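Local structure of ZT_dimer domain-containing protein (Thermotoga maritima, 6VDA) at residues E43-V48 with T79-P84; K63-M68 with I75-I80. The protein probably carries metal cations across the membrane as a cation diffusion facilitator, of which this chain is the zinc-binding C-terminal domain. All blocks are in the same frame, centred on the assembly; numbering follows the deposited sequence.

Both interactions belong to one beta-alpha-beta unit, formed by strand 39-48, helix 54-71 and strand 75-84, and their centres lie 12 Å apart. Interaction 1 pairs the two strands; interaction 2 lays the helix on strand 75-84, and the two share Thr79 and Ile80. They meet in the apolar layer, where Met44 CE lies 3.9 Å from Val78 CG1 and Ile46 CD1 lies 4.0 Å from Ile64 CD1. The zinc site sits on the other face of the sheet: interaction 1 supplies Asp45 and Glu83 to it, whereas the side chain of the shared Ile80 stays about 10 Å from the zinc ion by nearest atoms.

Interaction 1: E43-V48 with T79-P84; sequences EMDIEV and TIHVEP. With ZN (zinc ion), chain B; SO4 (sulfate ion), chain D; SO4 (sulfate ion), chain C.
Asp45 and Glu83 reach the same zinc ion from two neighbouring parallel strands, 39-48 and 75-84, the strands of a beta-alpha-beta unit in the metallochaperone-like C-terminal domain of a cation diffusion facilitator. Segments 43-48 and 79-84 run 35° apart, joined by five backbone hydrogen bonds. His81 N gives to Met44 O and His81 O takes Ile46 N; Glu83 repeats this two residues on, with Ile46 O and Val48 N, and Met44 N reaches Thr79 O.

The face bearing Glu43, Asp45, Glu47, Thr79, His81 and Glu83 is polar. Asp45 divides its carboxylate: OD2 bonds zinc at 2.2 Å, while OD1 takes the N-H of His81 ND1 at 3.2 Å, in a bent bond that meets OD1 nearly in line with its C-O bond and lies near the ring plane. The carboxylate stands almost perpendicular to the ring (88°), and this second-shell bond would help fix the rotation of the Asp45 carboxylate. Glu83 OE2 completes the pair at zinc, 2.7 Å from Asp45 OD2, a closeness that shared coordination explains; His29 and Glu89 supply the other ligands. Glu43 OE1 lies 3.0 Å from His81 CE1 at the ring's edge, while its OE2 forms a salt bridge with Arg34.

The opposite face is apolar. Ile46 CG1 packs against Ile80 CG2 at 3.7 Å; Ile46 CG1 lies between its own backbone N and carbonyl carbon (chi1 63°), from where it also faces Val82 CG2. Met44 and Ile80 lie side by side, pointing the same way.

Beyond strand 79-84, overlapping sulfates, probably from the crystallisation liquor, accept the backbone N-H of Val82, and sulfate also bonds Val82 N of the second subunit. At the strand end Val48 meets Val82, both also touching Val54 of the second subunit; the two valines cross at about a right angle, Val48 CG2 lying 3.8 Å from Val82 CG1.

Interaction 2: K63-M68 with I75-I80; sequences KIRKEM and IEDVTI
Arg65 of helix 54-71 reaches to Asp77 of strand 75-84, at the polar margin of a helix-on-sheet packing within the beta-alpha-beta unit; the helix and strand segments run nearly antiparallel. Asp77 OD1 accepts twice. The backbone N-H of Val78 gives the shorter bond, 2.7 Å, arriving on the anti side, somewhat out of the carboxylate plane. Arg65 NH1 adds a salt bridge at 3.2 Å whose hydrogen bond is weak, bent to 122°, with the guanidinium and carboxylate planes 58° apart. CG of Arg65 is anti to the backbone N (chi1 174°), and the chain beyond it slides past Val78 in the opposite direction, with CD 3.5 Å from Val78 O. An alanine here would probably leave the Asp77 carboxylate without its charged mate on the helix and Val78 less covered on that flank.

Backbone polarity is met separately: Met68 N bonds Ile64 O inside the helix, while Asp77 and Thr79 bond Ile42 on strand 39-48. Otherwise the contact between the layers is hydrocarbon. Ile64 CG2 presses on Ile80 CD1 at 3.3 Å, a tight approach, and Met68 CB rests on Val78 CG2 at 3.7 Å, the two side chains crossing at about a right angle. The chemistry thus implies a join with apolar packing in its middle and the Arg65 chain with its salt bridge at the margin, where Asp77 OD1 has both a backbone N-H and a cation as partners.

Interaction 1: E43-V48 with T79-P84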
loop_
_atom_site.group_PDB
_atom_site.type_symbol
_atom_site.label_atom_id
_atom_site.label_comp_id
_atom_site.label_asym_id
_atom_site.label_seq_id
_atom_site.Cartn_x
_atom_site.Cartn_y
_atom_site.Cartn_z
ATOM N N GLU A 43 -3.879 9.994 -0.319
ATOM C CA GLU A 43 -3.351 8.702 -0.810
ATOM C C GLU A 43 -2.575 8.968 -2.101
ATOM O O GLU A 43 -2.966 9.884 -2.846
ATOM C CB GLU A 43 -4.529 7.752 -0.984
ATOM C CG GLU A 43 -4.210 6.492 -1.751
ATOM C CD GLU A 43 -5.351 5.496 -1.670
ATOM O OE1 GLU A 43 -5.103 4.361 -1.224
ATOM O OE2 GLU A 43 -6.492 5.876 -2.022
ATOM N N MET A 44 -1.496 8.226 -2.344
ATOM C CA MET A 44 -0.668 8.414 -3.558
ATOM C C MET A 44 0.161 7.158 -3.837
ATOM O O MET A 44 0.393 6.362 -2.907
ATOM C CB MET A 44 0.254 9.627 -3.396
ATOM C CG MET A 44 1.358 9.455 -2.365
ATOM S SD MET A 44 2.285 10.997 -2.103
ATOM C CE MET A 44 1.154 11.911 -1.059
ATOM N N ASP A 45 0.577 6.992 -5.090
ATOM C CA ASP A 45 1.641 6.041 -5.492
ATOM C C ASP A 45 2.907 6.858 -5.733
ATOM O O ASP A 45 2.776 7.956 -6.287
ATOM C CB ASP A 45 1.253 5.259 -6.746
ATOM C CG ASP A 45 0.073 4.329 -6.532
ATOM O OD1 ASP A 45 -0.482 4.356 -5.430
ATOM O OD2 ASP A 45 -0.266 3.582 -7.467
ATOM N N ILE A 46 4.065 6.358 -5.300
ATOM C CA ILE A 46 5.390 6.894 -5.723
ATOM C C ILE A 46 6.186 5.747 -6.340
ATOM O O ILE A 46 5.912 4.584 -6.012
ATOM C CB ILE A 46 6.145 7.571 -4.556
ATOM C CG1 ILE A 46 6.474 6.586 -3.431
ATOM C CG2 ILE A 46 5.375 8.781 -4.049
ATOM C CD1 ILE A 46 7.481 7.109 -2.438
ATOM N N GLU A 47 7.164 6.085 -7.174
ATOM C CA GLU A 47 8.157 5.134 -7.722
ATOM C C GLU A 47 9.530 5.416 -7.100
ATOM O O GLU A 47 9.881 6.601 -6.903
ATOM C CB GLU A 47 8.164 5.240 -9.243
ATOM C CG GLU A 47 6.894 4.711 -9.862
ATOM C CD GLU A 47 6.842 4.829 -11.372
ATOM O OE1 GLU A 47 7.881 4.599 -12.017
ATOM O OE2 GLU A 47 5.767 5.155 -11.889
ATOM N N VAL A 48 10.274 4.354 -6.790
ATOM C CA VAL A 48 11.681 4.442 -6.301
ATOM C C VAL A 48 12.527 3.439 -7.080
ATOM O O VAL A 48 11.973 2.479 -7.660
ATOM C CB VAL A 48 11.779 4.213 -4.781
ATOM C CG1 VAL A 48 10.852 5.159 -4.029
ATOM C CG2 VAL A 48 11.514 2.765 -4.389
ATOM N N THR A 79 -1.335 7.989 3.185
ATOM C CA THR A 79 -0.909 6.609 2.837
ATOM C C THR A 79 -0.223 6.652 1.468
ATOM O O THR A 79 -0.804 7.250 0.521
ATOM C CB THR A 79 -2.082 5.621 2.875
ATOM O OG1 THR A 79 -2.982 5.958 1.822
ATOM C CG2 THR A 79 -2.818 5.626 4.197
ATOM N N ILE A 80 0.958 6.032 1.391
ATOM C CA ILE A 80 1.880 6.067 0.224
ATOM C C ILE A 80 2.187 4.633 -0.193
ATOM O O ILE A 80 2.798 3.919 0.600
ATOM C CB ILE A 80 3.168 6.829 0.581
ATOM C CG1 ILE A 80 2.853 8.211 1.153
ATOM C CG2 ILE A 80 4.090 6.910 -0.626
ATOM C CD1 ILE A 80 4.049 8.911 1.739
ATOM N N HIS A 81 1.803 4.258 -1.410
ATOM C CA HIS A 81 2.152 2.969 -2.056
ATOM C C HIS A 81 3.481 3.145 -2.797
ATOM O O HIS A 81 3.665 4.200 -3.450
ATOM C CB HIS A 81 0.979 2.517 -2.927
ATOM C CG HIS A 81 -0.316 2.558 -2.186
ATOM N ND1 HIS A 81 -1.330 3.450 -2.508
ATOM C CD2 HIS A 81 -0.742 1.871 -1.099
ATOM C CE1 HIS A 81 -2.338 3.280 -1.678
ATOM N NE2 HIS A 81 -2.000 2.318 -0.799
ATOM N N VAL A 82 4.401 2.190 -2.646
ATOM C CA VAL A 82 5.761 2.253 -3.263
ATOM C C VAL A 82 5.839 1.234 -4.405
ATOM O O VAL A 82 5.452 0.074 -4.191
ATOM C CB VAL A 82 6.861 2.031 -2.210
ATOM C CG1 VAL A 82 8.214 1.785 -2.853
ATOM C CG2 VAL A 82 6.928 3.198 -1.232
ATOM N N GLU A 83 6.310 1.672 -5.577
ATOM C CA GLU A 83 6.474 0.824 -6.783
ATOM C C GLU A 83 7.885 0.985 -7.331
ATOM O O GLU A 83 8.540 2.000 -7.088
ATOM C CB GLU A 83 5.497 1.224 -7.886
ATOM C CG GLU A 83 4.050 1.300 -7.448
ATOM C CD GLU A 83 3.166 1.963 -8.488
ATOM O OE1 GLU A 83 3.613 2.088 -9.639
ATOM O OE2 GLU A 83 2.036 2.354 -8.148
ATOM N N PRO A 84 8.370 0.002 -8.120
ATOM C CA PRO A 84 9.593 0.169 -8.900
ATOM C C PRO A 84 9.446 1.218 -10.012
ATOM O O PRO A 84 8.353 1.366 -10.542
ATOM C CB PRO A 84 9.836 -1.203 -9.552
ATOM C CG PRO A 84 8.937 -2.160 -8.792
ATOM C CD PRO A 84 7.766 -1.324 -8.315
HETATM ZN ZN ZN B . 1.006 3.135 -9.196
HETATM S S SO4 D . 2.896 -0.615 -0.840
HETATM O O1 SO4 D . 2.053 -0.009 0.158
HETATM O O2 SO4 D . 3.121 -1.995 -0.506
HETATM O O3 SO4 D . 2.250 -0.529 -2.121
HETATM O O4 SO4 D . 4.154 0.076 -0.893
HETATM S S SO4 C . 2.980 -0.693 0.326
HETATM O O1 SO4 C . 1.808 -0.851 -0.496
HETATM O O2 SO4 C . 3.707 0.475 -0.091
HETATM O O3 SO4 C . 2.580 -0.546 1.698
HETATM O O4 SO4 C . 3.821 -1.851 0.195
#

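Interaction 2: K63-M68 with I75-I80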
loop_
_atom_site.group_PDB
_atom_site.type_symbol
_atom_site.label_atom_id
_atom_site.label_comp_id
_atom_site.label_asym_id
_atom_site.label_seq_id
_atom_site.Cartn_x
_atom_site.Cartn_y
_atom_site.Cartn_z
ATOM N N LYS A 63 8.883 9.531 6.610
ATOM C CA LYS A 63 9.388 10.933 6.557
ATOM C C LYS A 63 8.463 11.784 5.673
ATOM O O LYS A 63 8.259 12.969 6.004
ATOM C CB LYS A 63 10.837 10.959 6.057
ATOM C CG LYS A 63 11.547 12.303 6.148
ATOM C CD LYS A 63 12.074 12.649 7.531
ATOM N N ILE A 64 7.920 11.219 4.587
ATOM C CA ILE A 64 7.017 11.958 3.653
ATOM C C ILE A 64 5.745 12.331 4.426
ATOM O O ILE A 64 5.381 13.512 4.404
ATOM C CB ILE A 64 6.720 11.156 2.368
ATOM C CG1 ILE A 64 7.975 10.959 1.517
ATOM C CG2 ILE A 64 5.615 11.815 1.551
ATOM C CD1 ILE A 64 7.788 10.012 0.350
ATOM N N ARG A 65 5.113 11.360 5.095
ATOM C CA ARG A 65 3.870 11.570 5.882
ATOM C C ARG A 65 4.138 12.641 6.944
ATOM O O ARG A 65 3.264 13.494 7.150
ATOM C CB ARG A 65 3.394 10.274 6.552
ATOM C CG ARG A 65 2.202 10.473 7.482
ATOM C CD ARG A 65 1.534 9.195 7.960
ATOM N NE ARG A 65 1.792 8.946 9.375
ATOM C CZ ARG A 65 1.053 9.382 10.404
ATOM N NH1 ARG A 65 -0.039 10.107 10.216
ATOM N NH2 ARG A 65 1.412 9.076 11.636
ATOM N N LYS A 66 5.299 12.573 7.597
ATOM C CA LYS A 66 5.701 13.490 8.694
ATOM C C LYS A 66 5.728 14.915 8.127
ATOM O O LYS A 66 5.071 15.794 8.722
ATOM C CB LYS A 66 7.041 13.047 9.296
ATOM C CG LYS A 66 7.336 13.548 10.705
ATOM N N GLU A 67 6.389 15.110 6.980
ATOM C CA GLU A 67 6.528 16.428 6.300
ATOM C C GLU A 67 5.166 16.911 5.791
ATOM O O GLU A 67 4.911 18.130 5.885
ATOM C CB GLU A 67 7.544 16.365 5.156
ATOM C CG GLU A 67 8.983 16.456 5.627
ATOM C CD GLU A 67 9.242 17.627 6.561
ATOM O OE1 GLU A 67 8.902 18.777 6.183
ATOM O OE2 GLU A 67 9.748 17.386 7.679
ATOM N N MET A 68 4.327 16.008 5.275
ATOM C CA MET A 68 2.954 16.344 4.810
ATOM C C MET A 68 2.166 16.932 5.988
ATOM O O MET A 68 1.594 18.014 5.822
ATOM C CB MET A 68 2.219 15.111 4.275
ATOM C CG MET A 68 2.854 14.511 3.033
ATOM S SD MET A 68 2.513 15.441 1.522
ATOM C CE MET A 68 0.748 15.170 1.391
ATOM N N ILE A 75 -4.501 18.138 7.152
ATOM C CA ILE A 75 -4.288 16.735 6.686
ATOM C C ILE A 75 -4.299 15.818 7.913
ATOM O O ILE A 75 -3.451 16.012 8.796
ATOM C CB ILE A 75 -2.982 16.587 5.880
ATOM C CG1 ILE A 75 -2.992 17.448 4.616
ATOM C CG2 ILE A 75 -2.714 15.124 5.555
ATOM C CD1 ILE A 75 -1.644 17.552 3.937
ATOM N N GLU A 76 -5.222 14.853 7.940
ATOM C CA GLU A 76 -5.441 13.906 9.067
ATOM C C GLU A 76 -4.509 12.694 8.901
ATOM O O GLU A 76 -3.934 12.263 9.918
ATOM C CB GLU A 76 -6.920 13.504 9.118
ATOM C CG GLU A 76 -7.270 12.556 10.253
ATOM C CD GLU A 76 -7.158 13.131 11.657
ATOM O OE1 GLU A 76 -7.338 14.358 11.820
ATOM O OE2 GLU A 76 -6.894 12.346 12.589
ATOM N N ASP A 77 -4.360 12.163 7.679
ATOM C CA ASP A 77 -3.441 11.026 7.396
ATOM C C ASP A 77 -2.996 11.013 5.922
ATOM O O ASP A 77 -3.661 11.646 5.071
ATOM C CB ASP A 77 -4.082 9.690 7.775
ATOM C CG ASP A 77 -3.076 8.634 8.200
ATOM O OD1 ASP A 77 -1.878 8.800 7.890
ATOM O OD2 ASP A 77 -3.498 7.656 8.848
ATOM N N VAL A 78 -1.893 10.312 5.649
ATOM C CA VAL A 78 -1.293 10.160 4.294
ATOM C C VAL A 78 -0.800 8.729 4.156
ATOM O O VAL A 78 0.072 8.349 4.949
ATOM C CB VAL A 78 -0.130 11.139 4.059
ATOM C CG1 VAL A 78 0.441 10.980 2.656
ATOM C CG2 VAL A 78 -0.540 12.578 4.338
ATOM N N THR A 79 -1.335 7.989 3.185
ATOM C CA THR A 79 -0.909 6.609 2.837
ATOM C C THR A 79 -0.223 6.652 1.468
ATOM O O THR A 79 -0.804 7.250 0.521
ATOM C CB THR A 79 -2.082 5.621 2.875
ATOM O OG1 THR A 79 -2.982 5.958 1.822
ATOM C CG2 THR A 79 -2.818 5.626 4.197
ATOM N N ILE A 80 0.958 6.032 1.391
ATOM C CA ILE A 80 1.880 6.067 0.224
ATOM C C ILE A 80 2.187 4.633 -0.193
ATOM O O ILE A 80 2.798 3.919 0.600
ATOM C CB ILE A 80 3.168 6.829 0.581
ATOM C CG1 ILE A 80 2.853 8.211 1.153
ATOM C CG2 ILE A 80 4.090 6.910 -0.626
ATOM C CD1 ILE A 80 4.049 8.911 1.739
#